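Local coordinates for hemolysin II regulatory protein (Bacillus cereus, PDB 2JJ7) that probably binds DNA as a TetR-family transcriptional regulator of hemolysin II, using an N-terminal helix-turn-helix region beside an all-helical C-terminal domain, at residues K18-R23 with N49-L54; S29-A34 with V39-A44; E73-Q76 with N81-R84; T88-H93 with P120-S125. All blocks are in the same frame, centred on the assembly; numbering follows the deposited sequence. Where two conformers were deposited one is given.

Contact 1 of 4, residues K18-R23 with N49-L54; sequences KKFGER and NGKENL
F20, near the end of helix 5-23, reaches across to the first turn of helix 51-62, where its phenyl ring meets K51 and L54. The CG of F20 lies opposite its own carbonyl carbon (chi1 -80°), which turns the ring toward helix 51-62. CZ stands 3.7 Å from K51 O, and this oxygen lies at the ring edge, close to its plane. The same CZ is 4.2 Å from K51 CB, while CE1 comes to 4.2 Å from K51 CD, so the lysine stem passes obliquely by one corner of the ring. On the next corner CE2 is 4.5 Å from L54 CG, a looser apolar touch.

K51 holds its CG between backbone N and carbonyl carbon (chi1 77°) and then runs extended. That course carries CD past F20 and delivers NZ to the carbonyl oxygens of Y25 and T28, with a cation-pi contact to the Y25 ring. G50 sits at the N-cap position, and its O accepts from L54 N at 3.3 Å. F20 is closed in further by I33 and by the Y55 ring, edge-to-face, and L54 also packs on I12, L13 and A16. On another side of helix 5-23, K19 NZ meets the syn lone pair of E22 OE1 at 3.2 Å.

No hydrogen bond links the two segments. The contact rests on apolar packing and on a carbonyl oxygen facing a ring edge, whose slightly positive hydrogens probably suit it, while the lysine lays part of its stem against the ring and spends its charge outside the pair.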
loop_
_atom_site.group_PDB
_atom_site.type_symbol
_atom_site.label_atom_id
_atom_site.label_comp_id
_atom_site.label_asym_id
_atom_site.label_seq_id
_atom_site.Cartn_x
_atom_site.Cartn_y
_atom_site.Cartn_z
ATOM N N LYS B 18 14.047 16.154 7.566
ATOM C CA LYS B 18 13.335 16.866 6.514
ATOM C C LYS B 18 13.819 16.475 5.116
ATOM O O LYS B 18 13.017 16.131 4.247
ATOM C CB LYS B 18 13.468 18.383 6.693
ATOM C CG LYS B 18 12.621 19.172 5.686
ATOM C CD LYS B 18 12.870 20.666 5.739
ATOM C CE LYS B 18 12.044 21.381 4.683
ATOM N NZ LYS B 18 11.908 22.837 4.970
ATOM N N LYS B 19 15.133 16.516 4.921
ATOM C CA LYS B 19 15.738 16.295 3.610
ATOM C C LYS B 19 15.698 14.841 3.151
ATOM O O LYS B 19 15.307 14.560 2.019
ATOM C CB LYS B 19 17.159 16.868 3.578
ATOM C CG LYS B 19 17.196 18.397 3.475
ATOM C CD LYS B 19 16.853 18.821 2.044
ATOM C CE LYS B 19 16.428 20.265 1.962
ATOM N NZ LYS B 19 15.841 20.568 0.631
ATOM N N PHE B 20 16.090 13.921 4.030
ATOM C CA PHE B 20 15.874 12.487 3.798
ATOM C C PHE B 20 14.421 12.170 3.459
ATOM O O PHE B 20 14.160 11.378 2.560
ATOM C CB PHE B 20 16.272 11.663 5.021
ATOM C CG PHE B 20 17.753 11.418 5.146
ATOM C CD1 PHE B 20 18.490 10.918 4.073
ATOM C CD2 PHE B 20 18.400 11.645 6.357
ATOM C CE1 PHE B 20 19.872 10.682 4.195
ATOM C CE2 PHE B 20 19.781 11.403 6.493
ATOM C CZ PHE B 20 20.513 10.925 5.414
ATOM N N GLY B 21 13.484 12.777 4.185
ATOM C CA GLY B 21 12.048 12.551 3.951
ATOM C C GLY B 21 11.586 13.029 2.579
ATOM O O GLY B 21 10.710 12.425 1.961
ATOM N N GLU B 22 12.185 14.121 2.113
ATOM C CA GLU B 22 11.848 14.705 0.828
ATOM C C GLU B 22 12.396 13.917 -0.358
ATOM O O GLU B 22 11.702 13.761 -1.362
ATOM C CB GLU B 22 12.344 16.146 0.750
ATOM C CG GLU B 22 11.450 17.160 1.442
ATOM C CD GLU B 22 12.108 18.522 1.557
ATOM O OE1 GLU B 22 13.204 18.706 0.979
ATOM O OE2 GLU B 22 11.527 19.408 2.220
ATOM N N ARG B 23 13.622 13.417 -0.241
ATOM C CA ARG B 23 14.344 12.891 -1.405
ATOM C C ARG B 23 14.862 11.471 -1.242
ATOM O O ARG B 23 15.496 10.933 -2.152
ATOM C CB ARG B 23 15.513 13.811 -1.769
ATOM C CG ARG B 23 15.137 14.959 -2.678
ATOM C CD ARG B 23 16.374 15.691 -3.148
ATOM N NE ARG B 23 16.048 16.884 -3.925
ATOM C CZ ARG B 23 16.872 17.915 -4.101
ATOM N NH1 ARG B 23 18.083 17.920 -3.550
ATOM N NH2 ARG B 23 16.481 18.956 -4.825
ATOM N N ASN B 49 30.022 12.659 10.794
ATOM C CA ASN B 49 30.886 11.878 9.905
ATOM C C ASN B 49 30.084 11.076 8.883
ATOM O O ASN B 49 30.112 9.839 8.906
ATOM C CB ASN B 49 31.788 10.926 10.713
ATOM C CG ASN B 49 33.051 11.605 11.247
ATOM O OD1 ASN B 49 33.204 11.786 12.455
ATOM N ND2 ASN B 49 33.960 11.974 10.345
ATOM N N GLY B 50 29.333 11.771 8.025
ATOM C CA GLY B 50 28.724 11.143 6.851
ATOM C C GLY B 50 27.234 10.901 6.949
ATOM O O GLY B 50 26.665 10.844 8.049
ATOM N N LYS B 51 26.592 10.749 5.795
ATOM C CA LYS B 51 25.150 10.639 5.783
ATOM C C LYS B 51 24.635 9.311 6.355
ATOM O O LYS B 51 23.536 9.271 6.881
ATOM C CB LYS B 51 24.557 10.965 4.404
ATOM C CG LYS B 51 24.678 9.896 3.349
ATOM C CD LYS B 51 23.562 10.082 2.339
ATOM C CE LYS B 51 23.721 9.142 1.192
ATOM N NZ LYS B 51 22.767 9.475 0.117
ATOM N N GLU B 52 25.441 8.248 6.279
ATOM C CA GLU B 52 25.024 6.934 6.777
ATOM C C GLU B 52 24.705 6.995 8.269
ATOM O O GLU B 52 23.640 6.557 8.708
ATOM C CB GLU B 52 26.083 5.871 6.473
ATOM C CG GLU B 52 25.896 4.528 7.193
ATOM C CD GLU B 52 24.910 3.588 6.513
ATOM O OE1 GLU B 52 23.688 3.829 6.632
ATOM O OE2 GLU B 52 25.353 2.594 5.886
ATOM N N ASN B 53 25.626 7.568 9.035
ATOM C CA ASN B 53 25.466 7.696 10.476
ATOM C C ASN B 53 24.380 8.713 10.836
ATOM O O ASN B 53 23.638 8.534 11.799
ATOM C CB ASN B 53 26.800 8.079 11.122
ATOM C CG ASN B 53 26.694 8.196 12.627
ATOM O OD1 ASN B 53 26.308 7.239 13.305
ATOM N ND2 ASN B 53 27.011 9.382 13.161
ATOM N N LEU B 54 24.298 9.777 10.046
ATOM C CA LEU B 54 23.284 10.790 10.201
ATOM C C LEU B 54 21.885 10.181 10.027
ATOM O O LEU B 54 20.973 10.474 10.795
ATOM C CB LEU B 54 23.517 11.884 9.166
ATOM C CG LEU B 54 22.819 13.236 9.260
ATOM C CD1 LEU B 54 22.875 13.791 10.666
ATOM C CD2 LEU B 54 23.500 14.173 8.293
#

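Contact 2 of 4, residues S29-A34 with V39-A44; sequences SIQEIA and VNVAMA
A34 and V39 are joined by the one hydrogen bond between these segments, which flank the turn of the predicted helix-turn-helix motif. V39 N gives its hydrogen to A34 O over 3.0 Å, nearly straight at 170°, with the donor tilted 27° from the carbonyl plane. The bond spans the turn, joining helix 30-37 to the residue ahead of N40, the N-cap of helix 41-48.

The apolar contacts centre on the methyl of A34. V41 CG2 presses on A34 CB at 3.5 Å, tighter than usual for two carbons, and also lies 3.8 Å from Q31 CA. V41 turns this methyl to the first helix by setting CG1 opposite its backbone N (chi1 169°), which leaves CG2 beside that N. V39 CG2 flanks A34 CB at 4.2 Å, and A44 CB comes up to the same methyl at 4.3 Å. One turn back, I30 reaches A44 with its CD1, 4.4 Å from A44 CB, while the stem of Q31 crosses V41 aslant.

Polar capping is confined to the first segment. S29 OG accepts a weak bond from E32 N and gives another weak one to E32 OE2; OE1 of that carboxylate takes a salt bridge from R23 on helix 5-23. I33 turns to that helix too, packing on A16 and F20.

With only a methyl at A34, the segments can come close, the CA atoms of A34 and V41 being 5.2 Å apart, the nearest pair between them. Apolar packing round one methyl and a single backbone bond join the two helices, consistent with helix 41-48 being held for DNA recognition, as in related motifs.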
loop_
_atom_site.group_PDB
_atom_site.type_symbol
_atom_site.label_atom_id
_atom_site.label_comp_id
_atom_site.label_asym_id
_atom_site.label_seq_id
_atom_site.Cartn_x
_atom_site.Cartn_y
_atom_site.Cartn_z
ATOM N N SER B 29 22.224 14.443 0.170
ATOM C CA SER B 29 23.644 14.519 0.508
ATOM C C SER B 29 23.844 15.288 1.811
ATOM O O SER B 29 22.952 16.024 2.244
ATOM C CB SER B 29 24.412 15.215 -0.607
ATOM O OG SER B 29 24.041 16.579 -0.658
ATOM N N ILE B 30 25.020 15.144 2.420
ATOM C CA ILE B 30 25.322 15.898 3.632
ATOM C C ILE B 30 25.366 17.417 3.362
ATOM O O ILE B 30 25.015 18.225 4.232
ATOM C CB ILE B 30 26.573 15.351 4.390
ATOM C CG1 ILE B 30 26.710 16.037 5.758
ATOM C CG2 ILE B 30 27.844 15.467 3.539
ATOM C CD1 ILE B 30 27.133 15.109 6.882
ATOM N N GLN B 31 25.730 17.787 2.137
ATOM C CA GLN B 31 25.788 19.194 1.716
ATOM C C GLN B 31 24.429 19.898 1.779
ATOM O O GLN B 31 24.324 21.009 2.298
ATOM C CB GLN B 31 26.397 19.318 0.306
ATOM C CG GLN B 31 27.900 19.012 0.227
ATOM C CD GLN B 31 28.239 17.523 0.408
ATOM O OE1 GLN B 31 27.369 16.653 0.316
ATOM N NE2 GLN B 31 29.513 17.235 0.669
ATOM N N GLU B 32 23.396 19.245 1.258
ATOM C CA GLU B 32 22.028 19.760 1.330
ATOM C C GLU B 32 21.478 19.806 2.760
ATOM O O GLU B 32 20.727 20.722 3.115
ATOM C CB GLU B 32 21.091 18.904 0.466
ATOM C CG GLU B 32 21.524 18.776 -0.966
ATOM C CD GLU B 32 20.871 17.594 -1.667
ATOM O OE1 GLU B 32 19.692 17.289 -1.373
ATOM O OE2 GLU B 32 21.543 16.971 -2.520
ATOM N N ILE B 33 21.818 18.794 3.557
ATOM C CA ILE B 33 21.443 18.757 4.971
ATOM C C ILE B 33 22.103 19.910 5.741
ATOM O O ILE B 33 21.435 20.622 6.503
ATOM C CB ILE B 33 21.764 17.378 5.600
ATOM C CG1 ILE B 33 20.860 16.302 4.970
ATOM C CG2 ILE B 33 21.582 17.405 7.116
ATOM C CD1 ILE B 33 21.174 14.863 5.408
ATOM N N ALA B 34 23.401 20.111 5.520
ATOM C CA ALA B 34 24.118 21.216 6.156
ATOM C C ALA B 34 23.484 22.539 5.786
ATOM O O ALA B 34 23.227 23.386 6.658
ATOM C CB ALA B 34 25.572 21.204 5.768
ATOM N N VAL B 39 24.203 25.308 8.793
ATOM C CA VAL B 39 25.520 25.079 9.391
ATOM C C VAL B 39 26.538 24.754 8.323
ATOM O O VAL B 39 26.203 24.281 7.233
ATOM C CB VAL B 39 25.562 23.937 10.446
ATOM C CG1 VAL B 39 24.472 24.104 11.505
ATOM C CG2 VAL B 39 25.476 22.573 9.770
ATOM N N ASN B 40 27.787 25.043 8.659
ATOM C CA ASN B 40 28.893 24.737 7.774
ATOM C C ASN B 40 28.999 23.229 7.581
ATOM O O ASN B 40 28.877 22.460 8.532
ATOM C CB ASN B 40 30.185 25.352 8.318
ATOM C CG ASN B 40 30.188 26.867 8.205
ATOM O OD1 ASN B 40 30.416 27.586 9.180
ATOM N ND2 ASN B 40 29.908 27.362 7.005
ATOM N N VAL B 41 29.185 22.797 6.331
ATOM C CA VAL B 41 29.314 21.351 6.051
ATOM C C VAL B 41 30.372 20.717 6.975
ATOM O O VAL B 41 30.126 19.663 7.551
ATOM C CB VAL B 41 29.572 21.021 4.530
ATOM C CG1 VAL B 41 29.954 19.563 4.332
ATOM C CG2 VAL B 41 28.326 21.319 3.674
ATOM N N ALA B 42 31.516 21.392 7.154
ATOM C CA ALA B 42 32.576 20.938 8.069
ATOM C C ALA B 42 32.055 20.559 9.458
ATOM O O ALA B 42 32.403 19.510 9.990
ATOM C CB ALA B 42 33.680 21.983 8.188
ATOM N N MET B 43 31.227 21.413 10.047
ATOM C CA MET B 43 30.730 21.166 11.394
ATOM C C MET B 43 29.810 19.934 11.405
ATOM O O MET B 43 29.882 19.100 12.310
ATOM C CB MET B 43 30.011 22.408 11.937
ATOM C CG MET B 43 29.762 22.384 13.446
ATOM S SD MET B 43 31.264 22.414 14.475
ATOM C CE MET B 43 31.770 24.091 14.317
ATOM N N ALA B 44 28.978 19.821 10.373
ATOM C CA ALA B 44 28.053 18.705 10.229
ATOM C C ALA B 44 28.816 17.383 10.108
ATOM O O ALA B 44 28.399 16.361 10.662
ATOM C CB ALA B 44 27.122 18.924 9.015
#

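Contact 3 of 4, residues E73-Q76 with N81-R84; sequences EKNQ and NALR
A Schellman motif closes helix 71-74, and N75, the first residue to leave the helix, lays its side chain against N81 and A82 in the opening turns of helix 79-96. The motif is marked by Q76 at positive phi, with Q76 N bonded to E73 O at 3.0 Å and F77 N reaching back to L72 O.

N75 does nearly all the touching. Its CG stands opposite the carbonyl carbon (chi1 -70°), which brings the amide alongside the backbone of the second helix. ND2 is 3.5 Å from A82 CA, CG is 3.7 Å from A82 N, and OD1 is 3.7 Å from N81 CB. The methyl of A82 is a little farther, 4.1 Å from ND2. The N81 side chain crosses that of N75 at about a right angle, and the two amide planes stand 77° apart; the amides neither stack nor bond to each other.

No hydrogen bond spans the segments themselves. The polar work of N75 is done just outside them: ND2 donates to F71 O, one turn back in its own helix, and to E85 OE1, one turn on in the other. E85 OE2 in turn takes a salt bridge from K74 NZ, so a single carboxylate ties down two consecutive residues of the helix end and holds the N75 amide in place.

This is a tight corner between successive helices. While N75 lies on one side of helix 79-96, L83 turns away from it to pack on helices 129-138 and 169-181.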
loop_
_atom_site.group_PDB
_atom_site.type_symbol
_atom_site.label_atom_id
_atom_site.label_comp_id
_atom_site.label_asym_id
_atom_site.label_seq_id
_atom_site.Cartn_x
_atom_site.Cartn_y
_atom_site.Cartn_z
ATOM N N GLU B 73 0.385 -10.179 23.769
ATOM C CA GLU B 73 0.507 -10.458 25.197
ATOM C C GLU B 73 -0.075 -9.327 26.053
ATOM O O GLU B 73 -0.826 -9.586 26.990
ATOM C CB GLU B 73 1.963 -10.721 25.591
ATOM C CG GLU B 73 2.545 -11.964 24.937
ATOM C CD GLU B 73 3.997 -12.212 25.307
ATOM O OE1 GLU B 73 4.798 -11.250 25.357
ATOM O OE2 GLU B 73 4.337 -13.390 25.540
ATOM N N LYS B 74 0.258 -8.078 25.728
ATOM C CA LYS B 74 -0.302 -6.942 26.462
ATOM C C LYS B 74 -1.852 -6.949 26.442
ATOM O O LYS B 74 -2.508 -6.541 27.405
ATOM C CB LYS B 74 0.250 -5.621 25.918
ATOM C CG LYS B 74 -0.180 -4.434 26.744
ATOM C CD LYS B 74 0.352 -3.117 26.208
ATOM C CE LYS B 74 -0.363 -1.984 26.916
ATOM N NZ LYS B 74 0.153 -0.663 26.521
ATOM N N ASN B 75 -2.433 -7.441 25.352
ATOM C CA ASN B 75 -3.872 -7.482 25.238
ATOM C C ASN B 75 -4.453 -8.863 25.509
ATOM O O ASN B 75 -5.591 -9.154 25.124
ATOM C CB ASN B 75 -4.281 -6.947 23.872
ATOM C CG ASN B 75 -4.043 -5.469 23.773
ATOM O OD1 ASN B 75 -4.844 -4.677 24.271
ATOM N ND2 ASN B 75 -2.897 -5.077 23.201
ATOM N N GLN B 76 -3.660 -9.702 26.172
ATOM C CA GLN B 76 -4.063 -11.059 26.547
ATOM C C GLN B 76 -4.688 -11.852 25.393
ATOM O O GLN B 76 -5.709 -12.527 25.559
ATOM C CB GLN B 76 -4.971 -11.018 27.770
ATOM C CG GLN B 76 -4.229 -10.571 29.022
ATOM C CD GLN B 76 -5.138 -10.404 30.213
ATOM O OE1 GLN B 76 -6.196 -9.778 30.116
ATOM N NE2 GLN B 76 -4.727 -10.949 31.355
ATOM N N ASN B 81 -8.214 -6.035 19.894
ATOM C CA ASN B 81 -7.588 -5.044 20.764
ATOM C C ASN B 81 -6.091 -4.891 20.535
ATOM O O ASN B 81 -5.570 -3.767 20.538
ATOM C CB ASN B 81 -7.882 -5.346 22.230
ATOM C CG ASN B 81 -9.306 -4.981 22.627
ATOM O OD1 ASN B 81 -10.135 -4.613 21.790
ATOM N ND2 ASN B 81 -9.589 -5.086 23.906
ATOM N N ALA B 82 -5.395 -6.008 20.346
ATOM C CA ALA B 82 -3.976 -5.948 20.004
ATOM C C ALA B 82 -3.788 -5.124 18.737
ATOM O O ALA B 82 -2.954 -4.223 18.701
ATOM C CB ALA B 82 -3.401 -7.335 19.821
ATOM N N LEU B 83 -4.577 -5.411 17.706
ATOM C CA LEU B 83 -4.447 -4.678 16.449
ATOM C C LEU B 83 -4.805 -3.185 16.582
ATOM O O LEU B 83 -4.140 -2.321 15.979
ATOM C CB LEU B 83 -5.271 -5.339 15.342
ATOM C CG LEU B 83 -5.092 -4.762 13.934
ATOM C CD1 LEU B 83 -3.675 -4.955 13.433
ATOM C CD2 LEU B 83 -6.090 -5.400 12.994
ATOM N N ARG B 84 -5.857 -2.886 17.340
ATOM C CA ARG B 84 -6.226 -1.492 17.574
ATOM C C ARG B 84 -5.064 -0.743 18.226
ATOM O O ARG B 84 -4.756 0.378 17.832
ATOM C CB ARG B 84 -7.517 -1.356 18.399
ATOM C CG ARG B 84 -8.103 0.055 18.357
ATOM C CD ARG B 84 -9.549 0.139 18.829
ATOM N NE ARG B 84 -10.527 -0.313 17.835
ATOM C CZ ARG B 84 -11.051 0.454 16.877
ATOM N NH1 ARG B 84 -10.683 1.718 16.760
ATOM N NH2 ARG B 84 -11.950 -0.047 16.033
#

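Contact 4 of 4, residues T88-H93 with P120-S125; sequences TVFTTH and PYFIGS
F90 and F122 form an offset edge-to-face pair inside the helical TetR-like C-terminal domain, where helix 79-96 runs past the start of helix 123-126. This is the tight part. The ring centroids are 5.0 Å apart and the planes stand at 69°. F90 offers its edge, with CE2 lying 3.6 Å above the F122 plane and offset toward the rim, and CD2 closing to 3.5 Å from F122 CZ. F122 precedes the helix as its N-cap residue, and its CB does not head for F90; setting CG opposite the backbone N (chi1 -168°) swings the ring in. Farther along the F90 rim, CZ rests 3.7 Å from the backbone C of S125 and 4.0 Å from its CB. F126 adds another edge-to-face partner to F90, and I100, A104 and L159 also touch F122.

H93 is the looser, partly exposed flank. Its CD2 merely comes to 3.9 Å from F122 CE1, at the edge of the phenyl ring, and its polar end serves another neighbour, NE2 bonding Y62 O of helix 51-62. S125 likewise sends OG to L68 N. Both polar groups therefore tie this aromatic core to the chain coming out of the N-terminal part.

T88 and T92, more exposed, do not meet 120-125, though T88 touches V173 of helix 169-181. The threonines are linked along the helix: T88 O accepts from both T92 N and T92 OG1, the hydroxyl lying 2.9 Å from T88 O, and the two donors approach from opposite faces of the carbonyl plane.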
loop_
_atom_site.group_PDB
_atom_site.type_symbol
_atom_site.label_atom_id
_atom_site.label_comp_id
_atom_site.label_asym_id
_atom_site.label_seq_id
_atom_site.Cartn_x
_atom_site.Cartn_y
_atom_site.Cartn_z
ATOM N N THR B 88 -2.991 2.168 16.450
ATOM C CA THR B 88 -3.096 3.476 17.105
ATOM C C THR B 88 -1.684 4.050 17.343
ATOM O O THR B 88 -1.401 5.199 16.976
ATOM C CB THR B 88 -3.918 3.385 18.408
ATOM O OG1 THR B 88 -5.208 2.851 18.109
ATOM C CG2 THR B 88 -4.098 4.768 19.092
ATOM N N VAL B 89 -0.795 3.236 17.915
ATOM C CA VAL B 89 0.586 3.656 18.177
ATOM C C VAL B 89 1.286 4.070 16.870
ATOM O O VAL B 89 1.921 5.128 16.807
ATOM C CB VAL B 89 1.407 2.551 18.883
ATOM C CG1 VAL B 89 2.892 2.925 18.951
ATOM C CG2 VAL B 89 0.860 2.259 20.283
ATOM N N PHE B 90 1.168 3.246 15.828
ATOM C CA PHE B 90 1.880 3.547 14.588
ATOM C C PHE B 90 1.314 4.709 13.780
ATOM O O PHE B 90 2.068 5.556 13.333
ATOM C CB PHE B 90 2.123 2.290 13.746
ATOM C CG PHE B 90 3.276 1.471 14.245
ATOM C CD1 PHE B 90 3.066 0.234 14.858
ATOM C CD2 PHE B 90 4.574 1.975 14.168
ATOM C CE1 PHE B 90 4.148 -0.511 15.352
ATOM C CE2 PHE B 90 5.675 1.241 14.660
ATOM C CZ PHE B 90 5.460 -0.004 15.245
ATOM N N THR B 91 -0.007 4.786 13.627
ATOM C CA THR B 91 -0.584 5.928 12.916
ATOM C C THR B 91 -0.281 7.244 13.656
ATOM O O THR B 91 -0.026 8.274 13.021
ATOM C CB THR B 91 -2.105 5.801 12.683
ATOM O OG1 THR B 91 -2.752 5.448 13.909
ATOM C CG2 THR B 91 -2.424 4.737 11.609
ATOM N N THR B 92 -0.307 7.201 14.983
ATOM C CA THR B 92 0.055 8.376 15.796
ATOM C C THR B 92 1.514 8.761 15.607
ATOM O O THR B 92 1.822 9.946 15.449
ATOM C CB THR B 92 -0.256 8.168 17.296
ATOM O OG1 THR B 92 -1.674 8.045 17.460
ATOM C CG2 THR B 92 0.294 9.340 18.176
ATOM N N HIS B 93 2.409 7.771 15.603
ATOM C CA HIS B 93 3.827 8.063 15.386
ATOM C C HIS B 93 4.084 8.723 14.018
ATOM O O HIS B 93 4.883 9.670 13.910
ATOM C CB HIS B 93 4.714 6.818 15.518
ATOM C CG HIS B 93 6.160 7.163 15.683
ATOM N ND1 HIS B 93 6.695 7.534 16.897
ATOM C CD2 HIS B 93 7.159 7.280 14.779
ATOM C CE1 HIS B 93 7.970 7.838 16.739
ATOM N NE2 HIS B 93 8.276 7.693 15.463
ATOM N N PRO B 120 15.809 -1.710 15.221
ATOM C CA PRO B 120 15.270 -1.486 16.569
ATOM C C PRO B 120 14.481 -0.194 16.717
ATOM O O PRO B 120 13.655 -0.086 17.621
ATOM C CB PRO B 120 16.518 -1.444 17.454
ATOM C CG PRO B 120 17.518 -2.258 16.722
ATOM C CD PRO B 120 17.256 -2.012 15.266
ATOM N N TYR B 121 14.717 0.767 15.838
ATOM C CA TYR B 121 14.091 2.079 15.975
ATOM C C TYR B 121 12.709 2.253 15.323
ATOM O O TYR B 121 12.078 3.294 15.472
ATOM C CB TYR B 121 15.058 3.156 15.525
ATOM C CG TYR B 121 16.381 3.091 16.260
ATOM C CD1 TYR B 121 17.553 2.771 15.591
ATOM C CD2 TYR B 121 16.447 3.314 17.639
ATOM C CE1 TYR B 121 18.776 2.718 16.272
ATOM C CE2 TYR B 121 17.652 3.255 18.325
ATOM C CZ TYR B 121 18.809 2.955 17.640
ATOM O OH TYR B 121 19.996 2.897 18.329
ATOM N N PHE B 122 12.232 1.236 14.615
ATOM C CA PHE B 122 10.893 1.305 14.020
ATOM C C PHE B 122 10.421 -0.036 13.463
ATOM O O PHE B 122 9.427 -0.596 13.925
ATOM C CB PHE B 122 10.809 2.383 12.916
ATOM C CG PHE B 122 9.399 2.675 12.481
ATOM C CD1 PHE B 122 8.664 3.672 13.107
ATOM C CD2 PHE B 122 8.789 1.909 11.480
ATOM C CE1 PHE B 122 7.341 3.936 12.727
ATOM C CE2 PHE B 122 7.470 2.150 11.092
ATOM C CZ PHE B 122 6.740 3.168 11.723
ATOM N N ILE B 123 11.149 -0.544 12.476
ATOM C CA ILE B 123 10.696 -1.697 11.701
ATOM C C ILE B 123 10.518 -2.965 12.545
ATOM O O ILE B 123 9.583 -3.745 12.302
ATOM C CB ILE B 123 11.609 -1.944 10.480
ATOM C CG1 ILE B 123 11.398 -0.842 9.449
ATOM C CG2 ILE B 123 11.338 -3.327 9.843
ATOM C CD1 ILE B 123 12.582 -0.610 8.495
ATOM N N GLY B 124 11.415 -3.174 13.516
ATOM C CA GLY B 124 11.353 -4.345 14.392
ATOM C C GLY B 124 9.993 -4.469 15.059
ATOM O O GLY B 124 9.378 -5.538 15.039
ATOM N N SER B 125 9.512 -3.368 15.632
ATOM C CA SER B 125 8.233 -3.347 16.325
ATOM C C SER B 125 7.054 -3.367 15.345
ATOM O O SER B 125 6.008 -3.978 15.623
ATOM C CB SER B 125 8.136 -2.126 17.231
ATOM O OG SER B 125 9.075 -2.207 18.293
#

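How the contacts relate
Contacts 1 and 2 lie in the N-terminal, probably DNA-binding, TetR-family region: contact 2 is nested within the loop that contact 1 closes, their centres lie about 10 Å apart, and they touch through the R23-E32 salt bridge and I33, wedged among K19, F20 and L54. Contacts 3 and 4 follow in series, their centres about 15 Å apart and their segments successive on the shared helix 79-96. Helix 51-62, starting in contact 1, runs between the two regions; the centres of contacts 1 and 4 are about 20 Å apart, those of contacts 2 and 3 about 44 Å, on opposite sides of the chain's centre. The probable DNA-reading end thus lies far from contact 3.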